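PDB 6WYN: possible hydrolase from Mycobacterium tuberculosis, which hydrolyses carboxylic esters, preferring short, straight-chain alkyl esters and most actively those with four-atom chains, and probably serves ester or lipid metabolism. Local coordinates for residues A50-Q55 with L230-F235; E66-Q69 with S74-R77; V85-G90 with T100-L105; G91-H96 with S311-Q316; S238-L241 with N245-W248. All blocks are in the same frame, centred on the assembly; numbering follows the deposited sequence.

Contact 1 of 5, residues A50-Q55 with L230-F235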
# COMPACT_ATOMS: atom_id res chain seq x y z
N ALA A 50 1.65 -17.20 -10.52
CA ALA A 50 2.32 -18.44 -10.07
C ALA A 50 3.57 -18.06 -9.25
O ALA A 50 3.81 -18.74 -8.24
CB ALA A 50 2.64 -19.33 -11.25
N GLU A 51 4.27 -17.00 -9.65
CA GLU A 51 5.46 -16.46 -8.94
C GLU A 51 5.03 -16.01 -7.55
O GLU A 51 5.75 -16.33 -6.57
CB GLU A 51 6.11 -15.32 -9.72
CG GLU A 51 6.67 -15.70 -11.08
CD GLU A 51 7.37 -14.56 -11.82
OE1 GLU A 51 7.83 -14.80 -12.96
OE2 GLU A 51 7.50 -13.44 -11.27
N ASN A 52 3.88 -15.35 -7.42
CA ASN A 52 3.36 -14.91 -6.11
C ASN A 52 2.99 -16.12 -5.26
O ASN A 52 3.31 -16.09 -4.03
CB ASN A 52 2.18 -13.95 -6.21
CG ASN A 52 2.52 -12.70 -7.00
OD1 ASN A 52 2.22 -12.66 -8.19
ND2 ASN A 52 3.21 -11.74 -6.38
N ALA A 53 2.32 -17.12 -5.81
CA ALA A 53 2.02 -18.35 -5.03
C ALA A 53 3.33 -19.01 -4.51
O ALA A 53 3.37 -19.35 -3.36
CB ALA A 53 1.19 -19.31 -5.84
N GLU A 54 4.36 -19.14 -5.33
CA GLU A 54 5.68 -19.72 -4.93
C GLU A 54 6.30 -18.85 -3.81
O GLU A 54 6.61 -19.38 -2.74
CB GLU A 54 6.50 -19.83 -6.22
CG GLU A 54 7.93 -20.32 -6.07
CD GLU A 54 8.80 -20.14 -7.32
OE1 GLU A 54 9.90 -20.78 -7.39
OE2 GLU A 54 8.41 -19.36 -8.23
N GLN A 55 6.38 -17.53 -3.99
CA GLN A 55 6.89 -16.62 -2.92
C GLN A 55 6.09 -16.81 -1.63
O GLN A 55 6.69 -16.72 -0.55
CB GLN A 55 6.93 -15.19 -3.41
CG GLN A 55 7.59 -14.22 -2.45
CD GLN A 55 7.63 -12.80 -2.97
OE1 GLN A 55 6.63 -12.22 -3.45
NE2 GLN A 55 8.78 -12.16 -2.82
N LEU A 230 11.91 -8.24 -7.80
CA LEU A 230 12.02 -6.81 -8.20
C LEU A 230 11.43 -6.57 -9.60
O LEU A 230 10.72 -5.55 -9.78
CB LEU A 230 13.48 -6.36 -8.16
CG LEU A 230 14.14 -6.35 -6.78
CD1 LEU A 230 15.59 -5.86 -6.88
CD2 LEU A 230 13.34 -5.51 -5.78
N ARG A 231 11.73 -7.46 -10.55
CA ARG A 231 11.24 -7.40 -11.96
C ARG A 231 9.70 -7.41 -11.96
O ARG A 231 9.08 -6.67 -12.72
CB ARG A 231 11.85 -8.59 -12.71
CG ARG A 231 11.43 -8.72 -14.17
CD ARG A 231 12.10 -9.85 -14.94
NE ARG A 231 13.57 -9.78 -14.87
CZ ARG A 231 14.38 -9.09 -15.69
NH1 ARG A 231 13.89 -8.38 -16.71
NH2 ARG A 231 15.70 -9.12 -15.50
N ARG A 232 9.11 -8.30 -11.15
CA ARG A 232 7.63 -8.42 -11.07
C ARG A 232 7.06 -7.08 -10.57
O ARG A 232 6.06 -6.61 -11.15
CB ARG A 232 7.27 -9.56 -10.12
CG ARG A 232 5.79 -9.80 -9.92
CD ARG A 232 5.52 -11.28 -9.69
NE ARG A 232 5.62 -11.72 -8.30
CZ ARG A 232 6.67 -12.30 -7.74
NH1 ARG A 232 7.76 -12.52 -8.45
NH2 ARG A 232 6.63 -12.66 -6.47
N GLY A 233 7.70 -6.50 -9.55
CA GLY A 233 7.23 -5.23 -8.98
C GLY A 233 7.29 -4.11 -10.01
O GLY A 233 6.29 -3.33 -10.13
N VAL A 234 8.38 -4.04 -10.77
CA VAL A 234 8.55 -3.01 -11.82
C VAL A 234 7.52 -3.22 -12.96
O VAL A 234 6.91 -2.25 -13.38
CB VAL A 234 9.98 -2.98 -12.36
CG1 VAL A 234 10.11 -2.06 -13.57
CG2 VAL A 234 10.98 -2.56 -11.28
N PHE A 235 7.37 -4.44 -13.46
CA PHE A 235 6.30 -4.79 -14.44
C PHE A 235 4.94 -4.15 -14.05
O PHE A 235 4.33 -3.40 -14.84
CB PHE A 235 6.20 -6.30 -14.50
CG PHE A 235 5.06 -6.78 -15.33
CD1 PHE A 235 4.98 -6.43 -16.67
CD2 PHE A 235 4.05 -7.55 -14.77
CE1 PHE A 235 3.92 -6.87 -17.45
CE2 PHE A 235 2.99 -7.99 -15.55
CZ PHE A 235 2.93 -7.65 -16.88
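Arg232 reaches out from helix 227-237 and lays its guanidinium against the side of helix 49-55, where Glu51, Asn52 and Gln55 meet it. Its NH1 forms a salt bridge with Glu51 OE2 at 3.0 Å, although the hydrogen bond within it is weak, bent to 130° at the hydrogen. The carboxylate stands almost perpendicular to the guanidinium, their planes 81° apart, and the same side chain also places Glu51 CB over one guanidinium face, 3.5 Å from Arg232 NH1. Gln55 OE1 comes up at the edge of the group, 3.1 Å from Arg232 NH2. That oxygen accepts a hydrogen bond from Thr100 OG1 of helix 99-105. What takes the arginine across is a chain that leaves with CG opposite the backbone N (chi1 180°) and then bends at chi2 and chi3, turning the guanidinium to run beside the neighbouring helix. The helix axes stay 11.8 Å apart. Beyond this shell, Arg318 donates to the carbonyl oxygens of Glu54 and Gln55. The contact is an inter-helix salt bridge, tying the first modelled helix, 49-55, to helix 227-237 of the alpha/beta hydrolase chain.

Contact 2 of 5, residues E66-Q69 with S74-R77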
# COMPACT_ATOMS: atom_id res chain seq x y z
N GLU A 66 -10.00 -9.93 -10.56
CA GLU A 66 -10.29 -9.04 -11.69
C GLU A 66 -10.10 -7.61 -11.23
O GLU A 66 -10.18 -7.35 -10.00
CB GLU A 66 -11.72 -9.31 -12.22
CG GLU A 66 -12.81 -9.09 -11.22
CD GLU A 66 -14.22 -9.37 -11.76
OE1 GLU A 66 -14.34 -10.02 -12.80
OE2 GLU A 66 -15.19 -8.92 -11.16
N ARG A 67 -9.83 -6.72 -12.17
CA ARG A 67 -9.76 -5.28 -11.92
C ARG A 67 -11.19 -4.73 -11.88
O ARG A 67 -12.05 -5.12 -12.72
CB ARG A 67 -8.90 -4.61 -12.99
CG ARG A 67 -8.63 -3.15 -12.68
CD ARG A 67 -7.45 -2.62 -13.43
NE ARG A 67 -6.17 -3.13 -12.90
CZ ARG A 67 -5.54 -2.68 -11.79
NH1 ARG A 67 -4.36 -3.20 -11.47
NH2 ARG A 67 -6.03 -1.69 -11.06
N VAL A 68 -11.46 -3.87 -10.90
CA VAL A 68 -12.75 -3.13 -10.81
C VAL A 68 -12.45 -1.62 -10.79
O VAL A 68 -11.27 -1.20 -10.53
CB VAL A 68 -13.63 -3.59 -9.64
CG1 VAL A 68 -14.03 -5.06 -9.76
CG2 VAL A 68 -12.98 -3.36 -8.30
N GLN A 69 -13.46 -0.81 -11.13
CA GLN A 69 -13.30 0.67 -11.13
C GLN A 69 -14.63 1.30 -10.73
O GLN A 69 -15.72 0.82 -11.19
CB GLN A 69 -12.80 1.13 -12.48
CG GLN A 69 -12.63 2.66 -12.56
CD GLN A 69 -12.36 3.14 -13.96
OE1 GLN A 69 -12.13 2.35 -14.84
NE2 GLN A 69 -12.50 4.44 -14.21
N SER A 74 -9.39 2.63 -9.15
CA SER A 74 -9.26 1.25 -9.66
C SER A 74 -8.84 0.34 -8.49
O SER A 74 -8.22 0.86 -7.53
CB SER A 74 -8.29 1.21 -10.79
OG SER A 74 -8.45 -0.02 -11.48
N ALA A 75 -9.19 -0.94 -8.53
CA ALA A 75 -8.84 -1.90 -7.48
C ALA A 75 -8.76 -3.29 -8.10
O ALA A 75 -9.31 -3.48 -9.24
CB ALA A 75 -9.80 -1.86 -6.33
N LEU A 76 -8.02 -4.17 -7.44
CA LEU A 76 -8.08 -5.64 -7.72
C LEU A 76 -9.00 -6.29 -6.71
O LEU A 76 -8.80 -6.12 -5.49
CB LEU A 76 -6.67 -6.21 -7.64
CG LEU A 76 -5.70 -5.68 -8.67
CD1 LEU A 76 -4.32 -6.29 -8.48
CD2 LEU A 76 -6.21 -5.95 -10.07
N ARG A 77 -9.99 -7.03 -7.20
CA ARG A 77 -10.97 -7.76 -6.37
C ARG A 77 -10.63 -9.24 -6.48
O ARG A 77 -10.71 -9.80 -7.61
CB ARG A 77 -12.42 -7.46 -6.76
CG ARG A 77 -13.44 -8.06 -5.81
CD ARG A 77 -14.83 -7.48 -5.99
NE ARG A 77 -15.31 -7.82 -7.33
CZ ARG A 77 -16.30 -7.21 -7.96
NH1 ARG A 77 -16.61 -7.57 -9.20
NH2 ARG A 77 -16.99 -6.28 -7.34
O HOH W 1 -14.88 -10.37 -8.43
O HOH W 2 -9.64 0.44 -13.88
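This is an antiparallel beta hairpin, strands 65-70 and 73-78, at one margin of the mixed central sheet of the alpha/beta hydrolase fold; strand 65-70 is an edge strand and strand 73-78 joins the pair to strand 109-112. Two hydrogen-bonded pairs, Glu66 with Arg77 and Val68 with Ala75, tie the backbones together, Arg77 N reaching Glu66 O at 2.8 Å and Val68 N reaching Ala75 O at 2.7 Å. On the face carrying these four residues, Glu66 and Arg77 run side by side and form a salt bridge, Glu66 OE2 to Arg77 NH1 at 2.8 Å, with the oxygen in the guanidinium plane. Val68 CG1 sits over the centre of that guanidinium, 3.6 Å from Arg77 CZ, while a water accepts from Arg77 NE and gives a weak bond to Glu66 OE2. On the other face, Arg67 bends at chi3 (-73°) and crosses Leu76, whose CD2 lies over one face of its guanidinium, toward the rim. Salt bridges also tie this arginine to Glu45 and to Asp113, just after strand 109-112. Arg67 NH2 donates to Ser74 OG at 3.0 Å, nearly straight at 164°, with the hydroxyl oxygen only 4° out of the guanidinium plane.

Contact 3 of 5, residues V85-G90 with T100-L105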
# COMPACT_ATOMS: atom_id res chain seq x y z
N VAL A 85 -11.22 -8.31 3.50
CA VAL A 85 -10.11 -7.42 3.88
C VAL A 85 -9.89 -6.41 2.77
O VAL A 85 -9.89 -6.79 1.60
CB VAL A 85 -8.82 -8.22 4.10
CG1 VAL A 85 -7.73 -7.35 4.68
CG2 VAL A 85 -9.09 -9.43 5.00
N ILE A 86 -9.66 -5.18 3.16
CA ILE A 86 -9.18 -4.11 2.25
C ILE A 86 -7.69 -3.88 2.50
O ILE A 86 -7.32 -3.71 3.66
CB ILE A 86 -10.00 -2.85 2.50
CG1 ILE A 86 -11.50 -3.10 2.32
CG2 ILE A 86 -9.50 -1.75 1.60
CD1 ILE A 86 -12.37 -2.04 3.01
N PHE A 87 -6.90 -3.79 1.43
CA PHE A 87 -5.46 -3.52 1.49
C PHE A 87 -5.19 -2.19 0.78
O PHE A 87 -5.71 -2.03 -0.35
CB PHE A 87 -4.69 -4.65 0.83
CG PHE A 87 -4.70 -5.96 1.55
CD1 PHE A 87 -5.67 -6.91 1.30
CD2 PHE A 87 -3.69 -6.27 2.46
CE1 PHE A 87 -5.66 -8.14 1.95
CE2 PHE A 87 -3.70 -7.48 3.14
CZ PHE A 87 -4.67 -8.42 2.87
N LEU A 88 -4.42 -1.32 1.41
CA LEU A 88 -4.00 -0.01 0.86
C LEU A 88 -2.48 0.04 0.83
O LEU A 88 -1.87 0.02 1.91
CB LEU A 88 -4.60 1.11 1.70
CG LEU A 88 -6.12 1.01 1.91
CD1 LEU A 88 -6.63 2.19 2.71
CD2 LEU A 88 -6.86 1.03 0.57
N HIS A 89 -1.91 0.11 -0.36
CA HIS A 89 -0.44 0.19 -0.58
C HIS A 89 0.19 1.52 -0.14
O HIS A 89 -0.50 2.49 0.28
CB HIS A 89 -0.19 -0.03 -2.07
CG HIS A 89 -0.75 1.05 -2.93
ND1 HIS A 89 -0.09 2.25 -3.11
CD2 HIS A 89 -1.86 1.08 -3.71
CE1 HIS A 89 -0.81 3.00 -3.95
NE2 HIS A 89 -1.87 2.29 -4.35
N GLY A 90 1.50 1.59 -0.27
CA GLY A 90 2.27 2.80 0.11
C GLY A 90 2.44 3.79 -1.03
O GLY A 90 2.13 3.49 -2.22
N THR A 100 1.20 -11.29 -3.26
CA THR A 100 1.79 -12.46 -2.57
C THR A 100 1.01 -12.65 -1.30
O THR A 100 0.56 -13.78 -1.05
CB THR A 100 3.30 -12.34 -2.37
OG1 THR A 100 3.93 -12.33 -3.65
CG2 THR A 100 3.83 -13.50 -1.53
N VAL A 101 0.83 -11.58 -0.52
CA VAL A 101 0.09 -11.68 0.75
C VAL A 101 -1.33 -12.21 0.48
O VAL A 101 -1.85 -13.04 1.24
CB VAL A 101 0.11 -10.33 1.49
CG1 VAL A 101 -0.93 -10.25 2.58
CG2 VAL A 101 1.48 -10.02 2.07
N ILE A 102 -2.03 -11.64 -0.50
CA ILE A 102 -3.44 -12.01 -0.76
C ILE A 102 -3.49 -13.48 -1.20
O ILE A 102 -4.33 -14.18 -0.70
CB ILE A 102 -4.06 -11.00 -1.73
CG1 ILE A 102 -4.24 -9.69 -0.96
CG2 ILE A 102 -5.37 -11.50 -2.30
CD1 ILE A 102 -4.74 -8.58 -1.83
N VAL A 103 -2.60 -13.91 -2.06
CA VAL A 103 -2.58 -15.31 -2.58
C VAL A 103 -2.30 -16.25 -1.40
O VAL A 103 -3.04 -17.23 -1.21
CB VAL A 103 -1.57 -15.43 -3.74
CG1 VAL A 103 -1.21 -16.89 -4.11
CG2 VAL A 103 -2.13 -14.75 -4.97
N GLY A 104 -1.33 -15.91 -0.55
CA GLY A 104 -1.03 -16.72 0.64
C GLY A 104 -2.14 -16.75 1.65
O GLY A 104 -2.34 -17.81 2.33
N LEU A 105 -2.79 -15.63 1.90
CA LEU A 105 -3.84 -15.61 2.93
C LEU A 105 -5.08 -16.40 2.49
O LEU A 105 -5.78 -16.94 3.38
CB LEU A 105 -4.15 -14.15 3.21
CG LEU A 105 -5.08 -13.88 4.37
CD1 LEU A 105 -4.43 -14.33 5.67
CD2 LEU A 105 -5.43 -12.40 4.40
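Phe87 CG and Ile102 CG1 both stand anti to the carbonyl carbon, beside the backbone N (chi1 -69° for Phe87), and this brings the aromatic ring of strand 85-88 against the isoleucine of helix 99-105. The two side chains slide past each other in opposite directions. Ile102 CG1 lies over one face of the ring, 4.1 Å from its centroid and 29° off the normal, a CH-pi contact. Its terminal methyl continues along the same side of the ring, with Ile102 CD1 3.7 Å from Phe87 CD1. Further round, Val101 CG1 approaches Phe87 CE2 obliquely at 4.0 Å, and Leu105 CD2 meets the ring at its edge, 4.3 Å from Phe87 CZ. Three helix residues therefore pack against one ring, entirely through apolar contacts. Trp98 also meets the Phe87 ring, and Val152 of strand 150-154 touches it. Beyond the helix, Val101 and Leu105 pack on helix 317-328. Helix and strand run nearly antiparallel (161°), their axes 11.2 Å apart. This is the packing of helix on sheet in the beta-alpha-beta unit made by strand 85-88, helix 99-105 and strand 109-112, a basic element of the alpha/beta hydrolase fold.

Contact 4 of 5, residues G91-H96 with S311-Q316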
# COMPACT_ATOMS: atom_id res chain seq x y z
N GLY A 91 3.00 4.95 -0.71
CA GLY A 91 3.55 5.86 -1.74
C GLY A 91 4.42 5.14 -2.75
O GLY A 91 5.32 4.34 -2.35
N GLY A 92 4.23 5.45 -4.03
CA GLY A 92 5.05 4.90 -5.12
C GLY A 92 4.75 3.44 -5.41
O GLY A 92 5.56 2.81 -6.12
N GLN A 93 3.70 2.87 -4.81
CA GLN A 93 3.32 1.44 -5.03
C GLN A 93 2.03 1.36 -5.85
O GLN A 93 1.52 2.39 -6.28
CB GLN A 93 3.19 0.73 -3.68
CG GLN A 93 4.49 0.70 -2.87
CD GLN A 93 4.38 -0.21 -1.67
OE1 GLN A 93 3.30 -0.37 -1.07
NE2 GLN A 93 5.54 -0.70 -1.29
N ASN A 94 1.47 0.16 -5.99
CA ASN A 94 0.12 -0.06 -6.52
C ASN A 94 -0.44 -1.30 -5.83
O ASN A 94 0.28 -1.93 -5.03
CB ASN A 94 0.10 -0.17 -8.04
CG ASN A 94 0.81 -1.41 -8.53
OD1 ASN A 94 0.17 -2.46 -8.68
ND2 ASN A 94 2.11 -1.28 -8.75
N ALA A 95 -1.69 -1.61 -6.13
CA ALA A 95 -2.43 -2.73 -5.55
C ALA A 95 -1.66 -4.07 -5.64
O ALA A 95 -1.90 -4.94 -4.80
CB ALA A 95 -3.77 -2.82 -6.21
N HIS A 96 -0.88 -4.26 -6.70
CA HIS A 96 -0.18 -5.54 -6.96
C HIS A 96 0.87 -5.81 -5.87
O HIS A 96 1.29 -6.98 -5.75
CB HIS A 96 0.49 -5.58 -8.33
CG HIS A 96 -0.43 -5.90 -9.46
ND1 HIS A 96 -0.83 -7.18 -9.71
CD2 HIS A 96 -1.00 -5.11 -10.41
CE1 HIS A 96 -1.61 -7.19 -10.78
NE2 HIS A 96 -1.74 -5.94 -11.22
N SER A 311 8.80 -1.98 3.39
CA SER A 311 7.77 -2.71 2.59
C SER A 311 7.74 -4.17 3.02
O SER A 311 8.32 -5.05 2.32
CB SER A 311 7.96 -2.52 1.11
OG SER A 311 6.79 -2.98 0.46
N VAL A 312 7.11 -4.41 4.17
CA VAL A 312 7.06 -5.75 4.82
C VAL A 312 6.39 -6.73 3.84
O VAL A 312 6.86 -7.91 3.70
CB VAL A 312 6.32 -5.68 6.16
CG1 VAL A 312 6.29 -7.06 6.79
CG2 VAL A 312 6.91 -4.67 7.13
N GLN A 313 5.34 -6.27 3.13
CA GLN A 313 4.64 -7.13 2.16
C GLN A 313 5.55 -7.55 1.01
O GLN A 313 5.23 -8.59 0.36
CB GLN A 313 3.36 -6.47 1.65
CG GLN A 313 3.61 -5.30 0.70
CD GLN A 313 3.72 -3.97 1.42
OE1 GLN A 313 3.94 -3.92 2.64
NE2 GLN A 313 3.58 -2.88 0.65
N SER A 314 6.60 -6.79 0.71
CA SER A 314 7.58 -7.14 -0.34
C SER A 314 8.72 -7.98 0.26
O SER A 314 9.17 -8.93 -0.41
CB SER A 314 8.14 -5.92 -1.02
OG SER A 314 7.10 -4.97 -1.25
N ASP A 315 9.22 -7.65 1.44
CA ASP A 315 10.46 -8.29 1.96
C ASP A 315 10.11 -9.58 2.71
O ASP A 315 10.84 -10.50 2.60
CB ASP A 315 11.23 -7.36 2.86
CG ASP A 315 11.72 -6.10 2.16
OD1 ASP A 315 11.58 -5.99 0.92
OD2 ASP A 315 12.17 -5.19 2.89
N GLN A 316 9.06 -9.63 3.51
CA GLN A 316 8.73 -10.84 4.31
C GLN A 316 7.24 -11.12 4.21
O GLN A 316 6.55 -11.14 5.20
CB GLN A 316 9.21 -10.67 5.76
CG GLN A 316 10.74 -10.56 5.93
CD GLN A 316 11.52 -11.79 5.50
OE1 GLN A 316 10.97 -12.87 5.46
NE2 GLN A 316 12.78 -11.62 5.12
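The irregular loop 91-96 faces the start of the short helix 312-315, and the backbones stay far apart, 9.8 Å between Gln93 CA and Ser311 CA. The gap is bridged by side chains. Gln93 extends beyond CG, which carries its amide out to the helix start, where Gln93 NE2 donates to Ser311 OG at 3.1 Å. The bond is bent, 141° at the hydrogen, but the hydroxyl lies close to the amide plane. Ser311 OG is also hydrogen-bonded to Ser314 OG, 2.6 Å away, so the hydroxyl is shared between the loop and the first turn of the helix. The loop follows strand 85-88 of the alpha/beta hydrolase fold and includes Gly91, which takes part in substrate selectivity; His310, assigned to the active site, directly precedes Ser311. The side chain of Gln93 comes within about 7 Å of that of Ser155, the assigned nucleophile. Gln313 comes at Gln93 from the opposite direction, its chain bent at chi2 (-91°), and the two amides stand at nearly a right angle, 86° between their planes. Gln93 OE1 and Gln313 NE2 are 3.1 Å apart, yet the angle is too poor for a hydrogen bond: the oxygen instead accepts from Gly90 N, and the Gln313 amide donates to Thr97 OG1. Met154 of strand 150-154 touches Gln93, Ser311 and Gln313. Further along the loop, Asn94 OD1 accepts from His96 N at 2.9 Å, forming an Asx turn, and the Asn94 amide nitrogen donates to Asn237.

Contact 5 of 5, residues S238-L241 with N245-W248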
# COMPACT_ATOMS: atom_id res chain seq x y z
N SER A 238 4.87 -0.07 -13.85
CA SER A 238 5.35 0.61 -15.07
C SER A 238 4.47 0.28 -16.29
O SER A 238 3.70 -0.70 -16.22
CB SER A 238 6.81 0.28 -15.31
OG SER A 238 6.99 -1.00 -15.88
N ARG A 239 4.62 1.03 -17.39
CA ARG A 239 3.99 0.67 -18.70
C ARG A 239 4.82 1.18 -19.88
O ARG A 239 5.47 2.24 -19.73
CB ARG A 239 2.59 1.28 -18.80
CG ARG A 239 2.57 2.80 -18.90
CD ARG A 239 1.23 3.35 -18.43
NE ARG A 239 1.16 4.80 -18.59
CZ ARG A 239 1.04 5.44 -19.76
NH1 ARG A 239 0.99 6.76 -19.77
NH2 ARG A 239 0.98 4.79 -20.90
N ARG A 240 4.71 0.48 -21.02
CA ARG A 240 5.41 0.85 -22.28
C ARG A 240 4.57 1.86 -23.07
O ARG A 240 3.38 1.59 -23.28
CB ARG A 240 5.67 -0.39 -23.14
CG ARG A 240 6.74 -0.15 -24.20
CD ARG A 240 6.67 -1.05 -25.41
NE ARG A 240 7.91 -0.88 -26.15
CZ ARG A 240 8.88 -1.79 -26.29
NH1 ARG A 240 8.75 -3.01 -25.78
NH2 ARG A 240 9.97 -1.48 -26.96
N LEU A 241 5.17 2.98 -23.49
CA LEU A 241 4.57 3.96 -24.43
C LEU A 241 4.69 3.42 -25.86
O LEU A 241 5.62 2.63 -26.11
CB LEU A 241 5.30 5.30 -24.31
CG LEU A 241 5.30 5.91 -22.91
CD1 LEU A 241 6.02 7.25 -22.93
CD2 LEU A 241 3.89 6.06 -22.39
N ASN A 245 9.47 3.77 -25.39
CA ASN A 245 9.93 4.17 -24.04
C ASN A 245 8.99 3.62 -22.95
O ASN A 245 7.85 3.25 -23.27
CB ASN A 245 10.01 5.69 -23.90
CG ASN A 245 11.20 6.29 -24.61
OD1 ASN A 245 12.10 5.57 -25.06
ND2 ASN A 245 11.22 7.61 -24.70
N TRP A 246 9.46 3.61 -21.70
CA TRP A 246 8.69 3.19 -20.50
C TRP A 246 8.54 4.34 -19.50
O TRP A 246 9.46 5.18 -19.41
CB TRP A 246 9.36 2.00 -19.83
CG TRP A 246 9.53 0.86 -20.76
CD1 TRP A 246 10.37 0.77 -21.84
CD2 TRP A 246 8.81 -0.37 -20.70
NE1 TRP A 246 10.24 -0.46 -22.43
CE2 TRP A 246 9.29 -1.18 -21.76
CE3 TRP A 246 7.82 -0.87 -19.85
CZ2 TRP A 246 8.82 -2.48 -21.97
CZ3 TRP A 246 7.35 -2.15 -20.06
CH2 TRP A 246 7.84 -2.94 -21.11
N VAL A 247 7.44 4.32 -18.73
CA VAL A 247 7.14 5.31 -17.65
C VAL A 247 6.60 4.59 -16.40
O VAL A 247 6.08 3.43 -16.55
CB VAL A 247 6.16 6.36 -18.20
CG1 VAL A 247 5.69 7.33 -17.13
CG2 VAL A 247 6.79 7.10 -19.39
N TRP A 248 6.75 5.20 -15.23
CA TRP A 248 6.09 4.77 -13.97
C TRP A 248 4.58 5.02 -14.07
O TRP A 248 4.16 6.06 -14.62
CB TRP A 248 6.68 5.47 -12.74
CG TRP A 248 8.13 5.16 -12.47
CD1 TRP A 248 9.17 6.05 -12.50
CD2 TRP A 248 8.71 3.89 -12.08
NE1 TRP A 248 10.34 5.43 -12.16
CE2 TRP A 248 10.10 4.10 -11.91
CE3 TRP A 248 8.20 2.61 -11.84
CZ2 TRP A 248 10.98 3.08 -11.52
CZ3 TRP A 248 9.07 1.60 -11.47
CH2 TRP A 248 10.44 1.83 -11.31
O HOH W 3 1.91 6.53 -16.10
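Leu241 N donates to Asn245 O at 2.7 Å, the shortest of three backbone bonds that join these segments. The other two link Arg239 and Val247 in both directions, with Arg239 N to Val247 O at 2.9 Å. Across the strands, Arg240 lies against the indole of Trp246: Arg240 CB stands 3.7 Å from the centroid of the six-membered ring, only 1° off its normal, in a CH-pi contact. Arg240 CG continues over the same face, 3.7 Å from Trp246 CE2. The arginine leaves with CG opposite its backbone N (chi1 -162°) and stays extended to NE, laying its CB and CG over the indole face, while the guanidinium is inclined 46° to the ring. These strands, 238-240 and 246-248, form a two-stranded antiparallel beta hairpin separate from the central sheet; the centre of the contact lies about 21 Å from the centre of the chain. Phe211 meets the Trp246 ring edge-to-face, and Met214 of helix 211-221 touches Trp246, Trp248 and Ser238. On the face opposite Trp246, Leu241 CD1 packs on Val247 CG2 at 3.6 Å. Arg239 shares that face with Val247, and a water links Arg239 NE, at 3.1 Å, to Trp248 O, which accepts from it at 2.7 Å.

In the fold
Contacts 2 and 3 belong to the same central sheet, as a marginal hairpin and a helix packed on an inner strand, with centres 13 Å apart. Contact 4 touches both: His96 and Ala95 pack on Leu76, and Gln313 on Val101, 9 Å separating the centres of contacts 3 and 4. Contact 1 touches contact 3, Ala53 packing on Val103, with 14 Å between centres. Along the chain, segment 50-55 comes first, then contact 2, then contact 3 with loop 91-96 between its strand and helix; 230-235 leads into contact 5, and 311-316 comes last. Contact 5 is peripheral, its centre about 25 Å from that of contact 3. Of the five, contact 4 lies beside the active-site residues; contacts 1 and 4 join segments far apart in sequence.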